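Side-chain contact in putative tetR family transcription regulator (Shewanella loihica, PDB 3PPB), which probably binds DNA through a helix-turn-helix motif and regulates transcription, as other members of the TetR family do: residues S184-L187 with F188-M192. Numbering follows the deposited sequence. Where two conformers were deposited one is given.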
loop_
_atom_site.group_PDB
_atom_site.type_symbol
_atom_site.label_atom_id
_atom_site.label_comp_id
_atom_site.label_asym_id
_atom_site.label_seq_id
_atom_site.Cartn_x
_atom_site.Cartn_y
_atom_site.Cartn_z
ATOM N N SER A 184 14.630 -6.408 6.965
ATOM C CA SER A 184 13.176 -6.188 6.890
ATOM C C SER A 184 12.549 -6.290 8.268
ATOM O O SER A 184 11.729 -5.437 8.589
ATOM C CB SER A 184 12.491 -7.128 5.891
ATOM O OG SER A 184 12.305 -8.434 6.412
ATOM N N PHE A 185 12.918 -7.282 9.081
ATOM C CA PHE A 185 12.385 -7.349 10.465
ATOM C C PHE A 185 12.861 -6.144 11.323
ATOM O O PHE A 185 12.091 -5.617 12.137
ATOM C CB PHE A 185 12.769 -8.660 11.192
ATOM C CG PHE A 185 12.185 -8.725 12.601
ATOM C CD1 PHE A 185 10.808 -8.785 12.803
ATOM C CD2 PHE A 185 13.012 -8.681 13.720
ATOM C CE1 PHE A 185 10.271 -8.796 14.103
ATOM C CE2 PHE A 185 12.473 -8.704 15.016
ATOM C CZ PHE A 185 11.103 -8.781 15.198
ATOM N N ALA A 186 14.130 -5.723 11.147
ATOM C CA ALA A 186 14.695 -4.591 11.893
ATOM C C ALA A 186 13.876 -3.318 11.646
ATOM O O ALA A 186 13.517 -2.638 12.612
ATOM C CB ALA A 186 16.157 -4.380 11.519
ATOM N N LEU A 187 13.492 -3.048 10.371
ATOM C CA LEU A 187 12.675 -1.870 10.029
ATOM C C LEU A 187 11.323 -1.991 10.701
ATOM O O LEU A 187 10.843 -1.018 11.249
ATOM C CB LEU A 187 12.508 -1.693 8.511
ATOM C CG LEU A 187 13.749 -1.174 7.752
ATOM C CD1 LEU A 187 13.744 -1.652 6.331
ATOM C CD2 LEU A 187 13.886 0.359 7.811
ATOM N N PHE A 188 10.738 -3.201 10.708
ATOM C CA PHE A 188 9.429 -3.470 11.315
ATOM C C PHE A 188 9.457 -3.264 12.853
ATOM O O PHE A 188 8.642 -2.506 13.381
ATOM C CB PHE A 188 8.986 -4.895 10.961
ATOM C CG PHE A 188 7.708 -5.339 11.626
ATOM C CD1 PHE A 188 6.478 -4.846 11.206
ATOM C CD2 PHE A 188 7.728 -6.293 12.640
ATOM C CE1 PHE A 188 5.290 -5.292 11.800
ATOM C CE2 PHE A 188 6.546 -6.715 13.250
ATOM C CZ PHE A 188 5.334 -6.213 12.831
ATOM N N TRP A 189 10.375 -3.957 13.559
ATOM C CA TRP A 189 10.499 -3.892 15.003
ATOM C C TRP A 189 10.886 -2.491 15.486
ATOM O O TRP A 189 10.253 -1.979 16.415
ATOM C CB TRP A 189 11.535 -4.923 15.515
ATOM C CG TRP A 189 11.593 -4.963 17.019
ATOM C CD1 TRP A 189 12.563 -4.426 17.818
ATOM C CD2 TRP A 189 10.610 -5.537 17.907
ATOM N NE1 TRP A 189 12.253 -4.637 19.147
ATOM C CE2 TRP A 189 11.056 -5.310 19.229
ATOM C CE3 TRP A 189 9.389 -6.224 17.711
ATOM C CZ2 TRP A 189 10.330 -5.751 20.356
ATOM C CZ3 TRP A 189 8.684 -6.670 18.826
ATOM C CH2 TRP A 189 9.163 -6.446 20.129
ATOM N N ASN A 190 11.917 -1.872 14.865
ATOM C CA ASN A 190 12.436 -0.569 15.301
ATOM C C ASN A 190 11.434 0.564 15.132
ATOM O O ASN A 190 11.521 1.553 15.866
ATOM C CB ASN A 190 13.759 -0.248 14.629
ATOM C CG ASN A 190 14.858 -1.129 15.152
ATOM O OD1 ASN A 190 14.707 -1.810 16.167
ATOM N ND2 ASN A 190 15.974 -1.174 14.456
ATOM N N ALA A 191 10.461 0.426 14.220
ATOM C CA ALA A 191 9.417 1.456 14.112
ATOM C C ALA A 191 8.622 1.532 15.405
ATOM O O ALA A 191 8.316 2.623 15.858
ATOM C CB ALA A 191 8.460 1.142 12.945
HETATM N N MSE A 192 8.330 0.365 16.009
HETATM C CA MSE A 192 7.503 0.179 17.213
HETATM C C MSE A 192 8.232 0.237 18.538
HETATM O O MSE A 192 7.612 0.535 19.551
HETATM C CB MSE A 192 6.865 -1.223 17.184
HETATM C CG MSE A 192 5.992 -1.526 15.990
HETATM SE SE MSE A 192 4.979 -3.126 16.394
HETATM C CE MSE A 192 6.393 -4.479 16.239
#
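Phe185, Phe188 and Trp189 gather their rings along one side of helix 178-192. Phe185 and Trp189, one turn apart, run alongside each other in the same direction. CG of Phe185 is anti to its backbone N (chi1 -179°), which swings the ring along the helix to CB of Trp189. That CB sits over one ring face, toward the rim, in a CH-pi contact 4.2 Å from the centroid. The indole itself is slid past: its five-membered ring is inclined 27° to the Phe185 ring, and with centroids 5.7 Å apart little of one lies over the other. Phe188 instead receives CE1 of Phe185 at its ring edge, CE1 being 3.9 Å from Phe188 CD2.

The backbone keeps the i to i+4 bonding of the helix. Trp189 N to Phe185 O is short and almost straight (2.8 Å), whereas Ala191 N to Leu187 O is weak at 3.3 Å; that carbonyl also accepts a bond from Gln160 NE2. CB of Asn190 lies 3.1 Å from Ala186 O, and chi1 of -70° keeps the amide near that oxygen, but the backbone N, not ND2, donates to it.

Trp90 of helix 82-99 stacks on Phe188 and meets Phe185 at an angle; Ser184 OG is hydrogen-bonded to Arg181 O and Trp90 NE1. Ala191 packs on helix 150-170 and on Ala191 of the second subunit, whose Tyr148 covers Ala186, Leu187 and Asn190, consistent with TetR-family dimerisation through the last two helices.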